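Local coordinates for protein dihydropteroate synthase (Mycobacterium smegmatis, PDB 6OMZ) that probably catalyses the condensation of para-aminobenzoate with 6-hydroxymethyl-7,8-dihydropterin diphosphate to form 7,8-dihydropteroate, a precursor of folates, and here binds pterin-6-yl-methyl-monophosphate, at residues A[87-92]-A[115-120]; A[138-143]-A[184-189]; A[28-33]-A[45-50]. The protein carries 1 engineered substitution. All blocks are in the same frame, centred on the assembly; numbering follows the deposited sequence. Where two conformers were deposited one is given.

Overall arrangement
All three contacts lie in the TIM-barrel framework of the pterin-binding enzyme, and they follow one another in series along the chain: contact 3 (28-33 with 45-50), then contact 1, then contact 2. Contacts 3 and 1 have centres 13 Å apart and touch directly, V88 of helix 78-93 packing against V30 and A47. Contacts 1 and 2 are 18 Å apart between centres and meet through neighbouring strands 119-122 and 143-146, where V120 N probably bonds to P142 O. Contacts 2 and 3 are 28 Å apart between centres, with no touch. Together they sample successive beta-alpha units from the first strand to the sixth, around a barrel that holds the pterin ligand.

Contact 1: residues A[87-92]-A[115-120]; sequences PVIREL and AGAHIV
I89 and R90, consecutive residues of helix 78-93, both pack on the methyl group of A115, I89 through CG2 and R90 through CG, at the turn that leads from helix 106-114 towards strand 119-122. The I89 side chain is directed at this turn, and its CG2 branch does the touching: it stands anti to the backbone N, while CG1 lies anti to the carbonyl carbon (chi1 -65°). I89 CG2 rests 3.9 Å from A115 CB and, further along, 4.2 Å from A117 CB, so one methyl bridges two alanines. I89 CG2 also comes within 3.5 Å of A117 N, packing against the backbone itself. R90 approaches A115 from the adjacent helical position with the aliphatic base of its chain, R90 CG lying 3.7 Å from A115 CB; the chain then bends at chi3. Backbone proximity matches this: R90 CA points its hydrogen at A115 O, a CA-H...O contact of 3.4 Å with an angle of 146° at the hydrogen. No conventional hydrogen bond joins the segments, and only 210 Å² is buried in total. Between the alanines, G116 has positive phi (122°) and two bonds back into the last helical turn. Beyond the contact, I89 also meets I99, V64 and A112, placing it between helix, sheet and neighbouring helix. The G116 turn is a Schellman motif ending a helix, set against the preceding outer helix of a TIM barrel.

Contact 2: residues A[138-143]-A[184-189]; sequences EAKVPW and GVEPER
W143 N donates to R189 O over 2.9 Å, nearly along the C=O axis (164° at the oxygen), and so joins the starts of parallel TIM-barrel strands 143-146 and 190-193. R189 O also receives a CA-H...O contact from P142 CA at 3.1 Å. At the solvent side the polar links are looser. K140 NZ and E186 OE1 form a long salt bridge of 3.9 Å, their side chains running alongside and pointing the same way. One water links K140 NZ to G184 O; a second accepts from both K140 NZ and R189 NH1, with a weak bond to E186 OE1. This second water may ease the repulsion between K140 NZ and R189 NH1, which lie 4.1 Å apart. R189 is extended from CG to NE and crosses K140 obliquely, R189 NH1 lying 3.7 Å from K140 CB. K140 O sits over one face of the guanidinium, where the angle is too poor for a bond from NE. On the buried side the W143 indole, with CG anti to the backbone N (chi1 -171°), crosses V185 at about a right angle and also packs on A180 of helix 165-182. There V185 CG2 meets W143 CE3 at 4.1 Å.

Contact 3: residues A[28-33]-A[45-50]; sequences VNVTQD and DRAVEH
The side chains of D33, on the short helix 30-35, and H50, on helix 44-56, reach towards each other and cross at about a right angle. H50 ND1 donates to D33 OD2 over 2.8 Å with an N-H...O angle of 159°. The acceptor uses its syn lone pair, and OD2 lies close to the ring plane, although the carboxylate and ring planes are turned 50° apart. The first torsions set the two groups: H50 CG is anti to its backbone N (chi1 -172°), whereas D33 CG is anti to its carbonyl carbon, beside the backbone N.

V28 approaches the imidazole over one face. V28 CG2, anti to the carbonyl carbon, makes a CH-pi contact 4.2 Å from the H50 ring centroid, while V28 CG1, anti to the backbone N, packs 3.9 Å from A47 CB. V30 CG2 reaches the same methyl, A47 CB, at 4.1 Å, so A47 is met by both valines, one on strand 23-29 and one just beyond it. R46, bent at chi2 and chi3, turns one face of its guanidinium to D33 O; R46 NE is 2.9 Å from D33 O, but the angle is too poor for a hydrogen bond.

N29 caps helix 30-35, N29 OD1 accepting from Q32 N at 2.9 Å on an in-plane lone pair, and N29 ND2 bonds to E67 O. The His-carboxylate bond fixes the rotation of the H50 ring, and the nearby negative charge would probably stabilise a protonated imidazole.

Contact 1: residues A[87-92]-A[115-120]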
ATOM      1  N   PRO A  87     -13.438  14.442  -2.439  1.00 16.53           N
ATOM      2  CA  PRO A  87     -13.354  15.314  -3.632  1.00 18.53           C
ATOM      3  C   PRO A  87     -12.271  14.884  -4.600  1.00 17.29           C
ATOM      4  O   PRO A  87     -12.431  15.017  -5.820  1.00 16.40           O
ATOM      5  CB  PRO A  87     -13.051  16.704  -3.046  1.00 20.70           C
ATOM      6  CG  PRO A  87     -13.473  16.626  -1.602  1.00 21.57           C
ATOM      7  CD  PRO A  87     -13.209  15.208  -1.196  1.00 15.89           C
ATOM      8  N   VAL A  88     -11.150  14.400  -4.067  1.00 15.09           N
ATOM      9  CA  VAL A  88     -10.052  13.939  -4.904  1.00 15.33           C
ATOM     10  C   VAL A  88     -10.468  12.686  -5.658  1.00 11.86           C
ATOM     11  O   VAL A  88     -10.232  12.559  -6.865  1.00 14.82           O
ATOM     12  CB  VAL A  88      -8.802  13.691  -4.038  1.00 18.93           C
ATOM     13  CG1 VAL A  88      -7.678  13.055  -4.867  1.00 19.05           C
ATOM     14  CG2 VAL A  88      -8.339  14.996  -3.390  1.00 17.59           C
ATOM     15  N   ILE A  89     -11.095  11.747  -4.954  1.00 15.43           N
ATOM     16  CA  ILE A  89     -11.528  10.506  -5.582  1.00 13.88           C
ATOM     17  C   ILE A  89     -12.573  10.788  -6.650  1.00 15.91           C
ATOM     18  O   ILE A  89     -12.551  10.181  -7.727  1.00 18.13           O
ATOM     19  CB  ILE A  89     -12.050   9.531  -4.507  1.00 14.68           C
ATOM     20  CG1 ILE A  89     -10.902   9.118  -3.571  1.00 13.77           C
ATOM     21  CG2 ILE A  89     -12.682   8.291  -5.153  1.00 15.00           C
ATOM     22  CD1 ILE A  89     -11.383   8.385  -2.300  1.00 15.59           C
ATOM     23  N   ARG A  90     -13.508  11.702  -6.372  1.00 12.02           N
ATOM     24  CA  ARG A  90     -14.543  12.010  -7.356  1.00 16.78           C
ATOM     25  C   ARG A  90     -13.942  12.530  -8.659  1.00 21.25           C
ATOM     26  O   ARG A  90     -14.351  12.113  -9.753  1.00 18.44           O
ATOM     27  CB  ARG A  90     -15.546  13.022  -6.794  1.00 19.56           C
ATOM     28  CG  ARG A  90     -16.699  12.397  -6.012  1.00 28.92           C
ATOM     29  CD  ARG A  90     -17.804  13.423  -5.726  1.00 30.09           C
ATOM     30  NE  ARG A  90     -17.349  14.463  -4.802  1.00 33.48           N
ATOM     31  CZ  ARG A  90     -17.422  14.372  -3.474  1.00 33.15           C
ATOM     32  NH1 ARG A  90     -17.933  13.286  -2.907  1.00 30.62           N
ATOM     33  NH2 ARG A  90     -16.982  15.366  -2.712  1.00 29.87           N
ATOM     34  N   GLU A  91     -12.964  13.434  -8.570  1.00 15.78           N
ATOM     35  CA  GLU A  91     -12.415  14.009  -9.799  1.00 18.73           C
ATOM     36  C   GLU A  91     -11.552  13.001 -10.563  1.00 19.14           C
ATOM     37  O   GLU A  91     -11.576  12.968 -11.800  1.00 19.33           O
ATOM     38  CB  GLU A  91     -11.631  15.279  -9.474  1.00 22.22           C
ATOM     39  CG  GLU A  91     -12.480  16.311  -8.756  1.00 43.94           C
ATOM     40  CD  GLU A  91     -11.819  17.670  -8.653  1.00 61.51           C
ATOM     41  OE1 GLU A  91     -11.024  18.020  -9.551  1.00 68.77           O
ATOM     42  OE2 GLU A  91     -12.102  18.389  -7.671  1.00 66.29           O
ATOM     43  N   LEU A  92     -10.797  12.160  -9.851  1.00 15.60           N
ATOM     44  CA  LEU A  92      -9.972  11.171 -10.539  1.00 22.04           C
ATOM     45  C   LEU A  92     -10.827  10.066 -11.147  1.00 18.84           C
ATOM     46  O   LEU A  92     -10.536   9.578 -12.246  1.00 16.94           O
ATOM     47  CB  LEU A  92      -8.935  10.586  -9.576  1.00 16.86           C
ATOM     48  CG  LEU A  92      -7.851  11.546  -9.061  1.00 15.92           C
ATOM     49  CD1 LEU A  92      -6.967  10.858  -8.033  1.00 19.20           C
ATOM     50  CD2 LEU A  92      -6.996  12.096 -10.221  1.00 17.66           C
ATOM     51  N   ALA A 115     -17.786   7.723  -3.775  1.00 13.26           N
ATOM     52  CA  ALA A 115     -17.144   8.739  -4.598  1.00 15.31           C
ATOM     53  C   ALA A 115     -16.455   8.173  -5.832  1.00 15.27           C
ATOM     54  O   ALA A 115     -15.992   8.959  -6.667  1.00 17.82           O
ATOM     55  CB  ALA A 115     -16.115   9.522  -3.780  1.00 18.74           C
ATOM     56  N   GLY A 116     -16.343   6.853  -5.956  1.00 25.95           N
ATOM     57  CA  GLY A 116     -15.798   6.246  -7.159  1.00 29.75           C
ATOM     58  C   GLY A 116     -14.590   5.357  -6.951  1.00 24.27           C
ATOM     59  O   GLY A 116     -14.064   4.827  -7.940  1.00 23.65           O
ATOM     60  N   ALA A 117     -14.104   5.177  -5.724  1.00 19.70           N
ATOM     61  CA  ALA A 117     -13.036   4.225  -5.481  1.00 16.88           C
ATOM     62  C   ALA A 117     -13.529   2.818  -5.798  1.00 24.61           C
ATOM     63  O   ALA A 117     -14.708   2.502  -5.632  1.00 21.81           O
ATOM     64  CB  ALA A 117     -12.563   4.293  -4.029  1.00 15.76           C
ATOM     65  N   HIS A 118     -12.618   1.976  -6.273  1.00 14.82           N
ATOM     66  CA  HIS A 118     -12.966   0.610  -6.658  1.00 14.44           C
ATOM     67  C   HIS A 118     -12.208  -0.462  -5.892  1.00 12.23           C
ATOM     68  O   HIS A 118     -12.426  -1.650  -6.153  1.00 20.09           O
ATOM     69  CB  HIS A 118     -12.736   0.399  -8.161  1.00 17.71           C
ATOM     70  CG  HIS A 118     -13.814   0.982  -9.022  1.00 30.85           C
ATOM     71  ND1 HIS A 118     -13.652   1.198 -10.374  1.00 35.63           N
ATOM     72  CD2 HIS A 118     -15.073   1.386  -8.725  1.00 35.52           C
ATOM     73  CE1 HIS A 118     -14.762   1.716 -10.872  1.00 38.35           C
ATOM     74  NE2 HIS A 118     -15.639   1.841  -9.892  1.00 37.95           N
ATOM     75  N   ILE A 119     -11.307  -0.082  -4.986  1.00 13.13           N
ATOM     76  CA  ILE A 119     -10.552  -1.005  -4.145  1.00 11.70           C
ATOM     77  C   ILE A 119     -10.449  -0.365  -2.765  1.00 12.23           C
ATOM     78  O   ILE A 119     -10.325   0.854  -2.654  1.00 13.19           O
ATOM     79  CB  ILE A 119      -9.130  -1.248  -4.717  1.00 11.59           C
ATOM     80  CG1 ILE A 119      -9.164  -1.853  -6.126  1.00 14.92           C
ATOM     81  CG2 ILE A 119      -8.274  -2.111  -3.775  1.00 11.54           C
ATOM     82  CD1 ILE A 119      -7.794  -1.752  -6.794  1.00 16.83           C
ATOM     83  N   VAL A 120     -10.476  -1.179  -1.710  1.00  9.84           N
ATOM     84  CA  VAL A 120     -10.259  -0.703  -0.342  1.00 11.08           C
ATOM     85  C   VAL A 120      -8.926  -1.253   0.146  1.00 12.14           C
ATOM     86  O   VAL A 120      -8.700  -2.468   0.099  1.00 11.10           O
ATOM     87  CB  VAL A 120     -11.393  -1.129   0.609  1.00 12.46           C
ATOM     88  CG1 VAL A 120     -11.068  -0.676   2.051  1.00 17.14           C
ATOM     89  CG2 VAL A 120     -12.710  -0.537   0.153  1.00 11.37           C
TER

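Contact 2: residues A[138-143]-A[184-189]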
ATOM      1  N   GLU A 138     -20.712  -6.274   1.022  1.00 18.76           N
ATOM      2  CA  GLU A 138     -21.813  -5.654   0.291  1.00 20.85           C
ATOM      3  C   GLU A 138     -21.335  -5.033  -1.017  1.00 20.17           C
ATOM      4  O   GLU A 138     -22.001  -5.161  -2.055  1.00 22.20           O
ATOM      5  CB  GLU A 138     -22.483  -4.593   1.173  1.00 22.48           C
ATOM      6  CG  GLU A 138     -23.859  -4.119   0.692  1.00 31.86           C
ATOM      7  CD  GLU A 138     -23.806  -3.175  -0.507  1.00 48.70           C
ATOM      8  OE1 GLU A 138     -22.806  -2.432  -0.656  1.00 41.79           O
ATOM      9  OE2 GLU A 138     -24.774  -3.184  -1.307  1.00 57.24           O
ATOM     10  N   ALA A 139     -20.184  -4.347  -0.990  1.00 17.79           N
ATOM     11  CA  ALA A 139     -19.760  -3.565  -2.149  1.00 22.88           C
ATOM     12  C   ALA A 139     -19.219  -4.437  -3.277  1.00 21.68           C
ATOM     13  O   ALA A 139     -19.256  -4.025  -4.444  1.00 20.16           O
ATOM     14  CB  ALA A 139     -18.709  -2.536  -1.727  1.00 17.79           C
ATOM     15  N   LYS A 140     -18.709  -5.624  -2.953  1.00 19.83           N
ATOM     16  CA  LYS A 140     -18.200  -6.571  -3.948  1.00 18.05           C
ATOM     17  C   LYS A 140     -17.072  -5.965  -4.787  1.00 21.02           C
ATOM     18  O   LYS A 140     -17.056  -6.055  -6.018  1.00 22.14           O
ATOM     19  CB  LYS A 140     -19.342  -7.095  -4.823  1.00 20.06           C
ATOM     20  CG  LYS A 140     -20.360  -7.928  -4.031  1.00 26.74           C
ATOM     21  CD  LYS A 140     -21.360  -8.620  -4.938  1.00 34.36           C
ATOM     22  CE  LYS A 140     -22.124  -9.691  -4.180  1.00 41.57           C
ATOM     23  NZ  LYS A 140     -21.232 -10.838  -3.807  1.00 41.12           N
ATOM     24  N   VAL A 141     -16.116  -5.342  -4.104  1.00 17.22           N
ATOM     25  CA  VAL A 141     -14.910  -4.794  -4.714  1.00 14.95           C
ATOM     26  C   VAL A 141     -13.716  -5.437  -4.026  1.00 17.13           C
ATOM     27  O   VAL A 141     -13.860  -6.050  -2.951  1.00 16.64           O
ATOM     28  CB  VAL A 141     -14.861  -3.246  -4.612  1.00 15.91           C
ATOM     29  CG1 VAL A 141     -16.018  -2.605  -5.396  1.00 17.04           C
ATOM     30  CG2 VAL A 141     -14.856  -2.810  -3.143  1.00 17.82           C
ATOM     31  N   PRO A 142     -12.521  -5.351  -4.617  1.00 14.63           N
ATOM     32  CA  PRO A 142     -11.352  -5.964  -3.980  1.00 11.96           C
ATOM     33  C   PRO A 142     -11.015  -5.317  -2.643  1.00 13.29           C
ATOM     34  O   PRO A 142     -11.221  -4.119  -2.424  1.00 13.62           O
ATOM     35  CB  PRO A 142     -10.229  -5.750  -5.004  1.00 16.98           C
ATOM     36  CG  PRO A 142     -10.936  -5.657  -6.309  1.00 17.02           C
ATOM     37  CD  PRO A 142     -12.213  -4.908  -5.992  1.00 19.03           C
ATOM     38  N   TRP A 143     -10.478  -6.138  -1.742  1.00 10.83           N
ATOM     39  CA  TRP A 143     -10.081  -5.704  -0.407  1.00 12.38           C
ATOM     40  C   TRP A 143      -8.636  -6.133  -0.194  1.00 14.39           C
ATOM     41  O   TRP A 143      -8.330  -7.329  -0.274  1.00 15.39           O
ATOM     42  CB  TRP A 143     -11.003  -6.321   0.650  1.00 16.43           C
ATOM     43  CG  TRP A 143     -10.861  -5.808   2.072  1.00 15.51           C
ATOM     44  CD1 TRP A 143     -10.159  -4.710   2.501  1.00 14.03           C
ATOM     45  CD2 TRP A 143     -11.451  -6.390   3.244  1.00 14.06           C
ATOM     46  NE1 TRP A 143     -10.282  -4.577   3.867  1.00 16.33           N
ATOM     47  CE2 TRP A 143     -11.069  -5.593   4.346  1.00 14.89           C
ATOM     48  CE3 TRP A 143     -12.266  -7.508   3.467  1.00 16.61           C
ATOM     49  CZ2 TRP A 143     -11.477  -5.877   5.651  1.00 13.25           C
ATOM     50  CZ3 TRP A 143     -12.677  -7.787   4.767  1.00 15.10           C
ATOM     51  CH2 TRP A 143     -12.278  -6.971   5.844  1.00 12.42           C
ATOM     52  N   GLY A 184     -18.615 -13.005   4.022  1.00 19.29           N
ATOM     53  CA  GLY A 184     -19.296 -12.926   2.739  1.00 24.36           C
ATOM     54  C   GLY A 184     -18.497 -12.279   1.623  1.00 25.44           C
ATOM     55  O   GLY A 184     -19.036 -12.085   0.528  1.00 25.46           O
ATOM     56  N   VAL A 185     -17.237 -11.925   1.856  1.00 20.98           N
ATOM     57  CA  VAL A 185     -16.389 -11.456   0.768  1.00 20.69           C
ATOM     58  C   VAL A 185     -15.991 -12.647  -0.095  1.00 27.35           C
ATOM     59  O   VAL A 185     -15.655 -13.723   0.419  1.00 21.39           O
ATOM     60  CB  VAL A 185     -15.154 -10.726   1.329  1.00 22.55           C
ATOM     61  CG1 VAL A 185     -14.233 -10.262   0.193  1.00 21.95           C
ATOM     62  CG2 VAL A 185     -15.586  -9.528   2.158  1.00 18.65           C
ATOM     63  N   GLU A 186     -16.045 -12.475  -1.414  1.00 22.10           N
ATOM     64  CA  GLU A 186     -15.672 -13.582  -2.286  1.00 20.43           C
ATOM     65  C   GLU A 186     -14.157 -13.754  -2.268  1.00 20.07           C
ATOM     66  O   GLU A 186     -13.418 -12.763  -2.301  1.00 20.77           O
ATOM     67  CB  GLU A 186     -16.162 -13.357  -3.716  1.00 23.72           C
ATOM     68  CG  GLU A 186     -17.682 -13.192  -3.847  1.00 40.21           C
ATOM     69  CD  GLU A 186     -18.464 -14.477  -3.599  1.00 60.67           C
ATOM     70  OE1 GLU A 186     -19.706 -14.395  -3.465  1.00 69.15           O
ATOM     71  OE2 GLU A 186     -17.848 -15.565  -3.543  1.00 67.32           O
ATOM     72  N   PRO A 187     -13.664 -14.992  -2.182  1.00 25.53           N
ATOM     73  CA  PRO A 187     -12.207 -15.200  -2.078  1.00 21.61           C
ATOM     74  C   PRO A 187     -11.429 -14.554  -3.207  1.00 23.72           C
ATOM     75  O   PRO A 187     -10.320 -14.050  -2.982  1.00 21.86           O
ATOM     76  CB  PRO A 187     -12.068 -16.731  -2.107  1.00 25.04           C
ATOM     77  CG  PRO A 187     -13.408 -17.257  -1.733  1.00 31.75           C
ATOM     78  CD  PRO A 187     -14.418 -16.259  -2.204  1.00 27.81           C
ATOM     79  N   GLU A 188     -12.003 -14.529  -4.414  1.00 22.50           N
ATOM     80  CA  GLU A 188     -11.307 -13.948  -5.552  0.58 18.27           C
ATOM     81  C   GLU A 188     -11.049 -12.451  -5.394  1.00 23.28           C
ATOM     82  O   GLU A 188     -10.230 -11.907  -6.134  1.00 23.38           O
ATOM     83  CB  GLU A 188     -12.101 -14.195  -6.837  0.58 24.50           C
ATOM     84  CG  GLU A 188     -12.259 -15.668  -7.227  0.58 28.66           C
ATOM     85  CD  GLU A 188     -13.367 -16.387  -6.469  0.58 28.15           C
ATOM     86  OE1 GLU A 188     -14.096 -15.740  -5.685  0.58 20.12           O
ATOM     87  OE2 GLU A 188     -13.509 -17.613  -6.668  0.58 31.69           O
ATOM     88  N   ARG A 189     -11.705 -11.778  -4.451  1.00 18.77           N
ATOM     89  CA  ARG A 189     -11.567 -10.330  -4.322  1.00 17.86           C
ATOM     90  C   ARG A 189     -10.558  -9.907  -3.258  1.00 18.89           C
ATOM     91  O   ARG A 189     -10.410  -8.714  -2.996  1.00 20.20           O
ATOM     92  CB  ARG A 189     -12.939  -9.706  -4.045  1.00 22.31           C
ATOM     93  CG  ARG A 189     -13.908  -9.946  -5.200  1.00 22.23           C
ATOM     94  CD  ARG A 189     -15.049  -8.947  -5.232  1.00 29.45           C
ATOM     95  NE  ARG A 189     -15.809  -9.056  -6.478  1.00 31.95           N
ATOM     96  CZ  ARG A 189     -16.986  -9.659  -6.596  1.00 28.24           C
ATOM     97  NH1 ARG A 189     -17.569 -10.209  -5.538  1.00 31.30           N
ATOM     98  NH2 ARG A 189     -17.593  -9.702  -7.775  1.00 30.47           N
TER
HETATM   99  O   HOH W   1     -19.309 -10.335  -1.486  1.00 21.71           O
HETATM  100  O   HOH W   2     -19.892 -11.804  -5.701  1.00 46.29           O

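Contact 3: residues A[28-33]-A[45-50]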
ATOM      1  N   VAL A  28      -1.296   8.850  -3.503  1.00 12.66           N
ATOM      2  CA  VAL A  28      -1.685  10.248  -3.335  1.00 11.40           C
ATOM      3  C   VAL A  28      -2.280  10.369  -1.936  1.00 15.23           C
ATOM      4  O   VAL A  28      -3.383   9.869  -1.683  1.00 16.92           O
ATOM      5  CB  VAL A  28      -2.689  10.714  -4.400  1.00 17.44           C
ATOM      6  CG1 VAL A  28      -3.162  12.148  -4.116  1.00 14.20           C
ATOM      7  CG2 VAL A  28      -2.074  10.622  -5.802  1.00 13.63           C
ATOM      8  N   ASN A  29      -1.551  10.995  -1.018  1.00 11.66           N
ATOM      9  CA  ASN A  29      -2.092  11.290   0.305  1.00 14.65           C
ATOM     10  C   ASN A  29      -2.465  12.767   0.327  1.00 15.85           C
ATOM     11  O   ASN A  29      -1.596  13.638   0.204  1.00 16.31           O
ATOM     12  CB  ASN A  29      -1.111  10.943   1.422  1.00 15.15           C
ATOM     13  CG  ASN A  29      -1.759  11.031   2.792  1.00 22.57           C
ATOM     14  OD1 ASN A  29      -2.053  12.123   3.275  1.00 19.68           O
ATOM     15  ND2 ASN A  29      -2.004   9.881   3.415  1.00 20.17           N
ATOM     16  N   VAL A  30      -3.769  13.035   0.444  1.00 14.03           N
ATOM     17  CA  VAL A  30      -4.285  14.394   0.315  1.00 19.65           C
ATOM     18  C   VAL A  30      -3.753  15.264   1.432  1.00 18.07           C
ATOM     19  O   VAL A  30      -3.454  16.447   1.229  1.00 19.56           O
ATOM     20  CB  VAL A  30      -5.824  14.389   0.310  1.00 23.08           C
ATOM     21  CG1 VAL A  30      -6.353  15.813   0.108  1.00 16.77           C
ATOM     22  CG2 VAL A  30      -6.335  13.462  -0.772  1.00 28.41           C
ATOM     23  N   THR A  31      -3.635  14.695   2.633  1.00 17.08           N
ATOM     24  CA  THR A  31      -3.149  15.465   3.767  1.00 19.87           C
ATOM     25  C   THR A  31      -1.678  15.808   3.588  1.00 20.76           C
ATOM     26  O   THR A  31      -1.264  16.958   3.792  1.00 23.36           O
ATOM     27  CB  THR A  31      -3.382  14.684   5.060  1.00 26.73           C
ATOM     28  OG1 THR A  31      -4.792  14.631   5.333  1.00 24.82           O
ATOM     29  CG2 THR A  31      -2.670  15.352   6.224  1.00 24.34           C
ATOM     30  N   GLN A  32      -0.870  14.820   3.194  1.00 19.47           N
ATOM     31  CA  GLN A  32       0.548  15.096   2.980  1.00 25.19           C
ATOM     32  C   GLN A  32       0.751  16.068   1.819  1.00 22.84           C
ATOM     33  O   GLN A  32       1.537  17.020   1.928  1.00 24.81           O
ATOM     34  CB  GLN A  32       1.311  13.792   2.742  1.00 28.90           C
ATOM     35  CG  GLN A  32       2.804  13.883   3.068  1.00 53.95           C
ATOM     36  CD  GLN A  32       3.073  14.082   4.557  1.00 73.68           C
ATOM     37  OE1 GLN A  32       3.178  15.212   5.038  1.00 81.94           O
ATOM     38  NE2 GLN A  32       3.183  12.980   5.290  1.00 79.63           N
ATOM     39  N   ASP A  33       0.037  15.863   0.707  1.00 22.50           N
ATOM     40  CA  ASP A  33       0.155  16.796  -0.413  1.00 25.27           C
ATOM     41  C   ASP A  33      -0.198  18.213   0.005  1.00 24.24           C
ATOM     42  O   ASP A  33       0.450  19.172  -0.429  1.00 27.82           O
ATOM     43  CB  ASP A  33      -0.734  16.361  -1.574  1.00 20.69           C
ATOM     44  CG  ASP A  33      -0.180  15.159  -2.308  1.00 24.56           C
ATOM     45  OD1 ASP A  33       0.925  14.685  -1.943  1.00 21.91           O
ATOM     46  OD2 ASP A  33      -0.853  14.686  -3.247  1.00 20.43           O
ATOM     47  N   ASP A  45      -7.141  20.325  -5.590  1.00 20.84           N
ATOM     48  CA  ASP A  45      -6.605  20.408  -6.950  1.00 23.29           C
ATOM     49  C   ASP A  45      -5.163  19.908  -7.020  1.00 26.60           C
ATOM     50  O   ASP A  45      -4.763  19.287  -8.011  1.00 24.34           O
ATOM     51  CB  ASP A  45      -6.694  21.842  -7.476  1.00 26.47           C
ATOM     52  CG  ASP A  45      -8.131  22.323  -7.631  1.00 41.24           C
ATOM     53  OD1 ASP A  45      -9.040  21.472  -7.747  1.00 42.93           O
ATOM     54  OD2 ASP A  45      -8.346  23.553  -7.637  1.00 47.47           O
ATOM     55  N   ARG A  46      -4.360  20.191  -5.993  1.00 19.19           N
ATOM     56  CA  ARG A  46      -2.981  19.708  -5.992  1.00 20.17           C
ATOM     57  C   ARG A  46      -2.940  18.186  -5.942  1.00 16.51           C
ATOM     58  O   ARG A  46      -2.141  17.557  -6.646  1.00 16.25           O
ATOM     59  CB  ARG A  46      -2.205  20.300  -4.814  1.00 24.84           C
ATOM     60  CG  ARG A  46      -0.692  20.114  -4.918  1.00 34.57           C
ATOM     61  CD  ARG A  46      -0.041  19.738  -3.593  1.00 43.54           C
ATOM     62  NE  ARG A  46       0.259  20.885  -2.737  1.00 55.87           N
ATOM     63  CZ  ARG A  46       1.487  21.326  -2.467  1.00 62.61           C
ATOM     64  NH1 ARG A  46       2.550  20.724  -2.987  1.00 63.40           N
ATOM     65  NH2 ARG A  46       1.652  22.372  -1.668  1.00 66.24           N
ATOM     66  N   ALA A  47      -3.800  17.579  -5.115  1.00 16.68           N
ATOM     67  CA  ALA A  47      -3.829  16.122  -5.018  1.00 15.82           C
ATOM     68  C   ALA A  47      -4.348  15.501  -6.305  1.00 17.16           C
ATOM     69  O   ALA A  47      -3.842  14.462  -6.748  1.00 16.21           O
ATOM     70  CB  ALA A  47      -4.686  15.684  -3.825  1.00 19.66           C
ATOM     71  N   VAL A  48      -5.352  16.121  -6.925  1.00 14.68           N
ATOM     72  CA  VAL A  48      -5.855  15.604  -8.193  1.00 14.82           C
ATOM     73  C   VAL A  48      -4.775  15.676  -9.269  1.00 20.30           C
ATOM     74  O   VAL A  48      -4.560  14.716 -10.018  1.00 18.19           O
ATOM     75  CB  VAL A  48      -7.130  16.354  -8.612  1.00 17.26           C
ATOM     76  CG1 VAL A  48      -7.450  16.085 -10.077  1.00 17.79           C
ATOM     77  CG2 VAL A  48      -8.292  15.953  -7.711  1.00 21.06           C
ATOM     78  N   GLU A  49      -4.084  16.820  -9.371  1.00 16.31           N
ATOM     79  CA  GLU A  49      -3.020  16.922 -10.367  1.00 21.13           C
ATOM     80  C   GLU A  49      -1.900  15.932 -10.077  1.00 19.34           C
ATOM     81  O   GLU A  49      -1.263  15.420 -11.005  1.00 18.71           O
ATOM     82  CB  GLU A  49      -2.466  18.347 -10.420  1.00 23.62           C
ATOM     83  CG  GLU A  49      -3.454  19.381 -10.953  1.00 35.62           C
ATOM     84  CD  GLU A  49      -3.891  19.118 -12.389  1.00 51.61           C
ATOM     85  OE1 GLU A  49      -3.118  18.502 -13.161  1.00 56.25           O
ATOM     86  OE2 GLU A  49      -5.016  19.533 -12.746  1.00 54.99           O
ATOM     87  N   HIS A  50      -1.650  15.656  -8.797  1.00 18.85           N
ATOM     88  CA  HIS A  50      -0.676  14.633  -8.425  1.00 17.87           C
ATOM     89  C   HIS A  50      -1.087  13.266  -8.970  1.00 19.26           C
ATOM     90  O   HIS A  50      -0.294  12.579  -9.627  1.00 17.69           O
ATOM     91  CB  HIS A  50      -0.531  14.598  -6.900  1.00 19.23           C
ATOM     92  CG  HIS A  50       0.577  13.717  -6.415  1.00 19.37           C
ATOM     93  ND1 HIS A  50       0.704  13.343  -5.097  1.00 18.89           N
ATOM     94  CD2 HIS A  50       1.617  13.147  -7.069  1.00 22.74           C
ATOM     95  CE1 HIS A  50       1.769  12.574  -4.958  1.00 21.04           C
ATOM     96  NE2 HIS A  50       2.345  12.448  -6.139  1.00 20.61           N
TER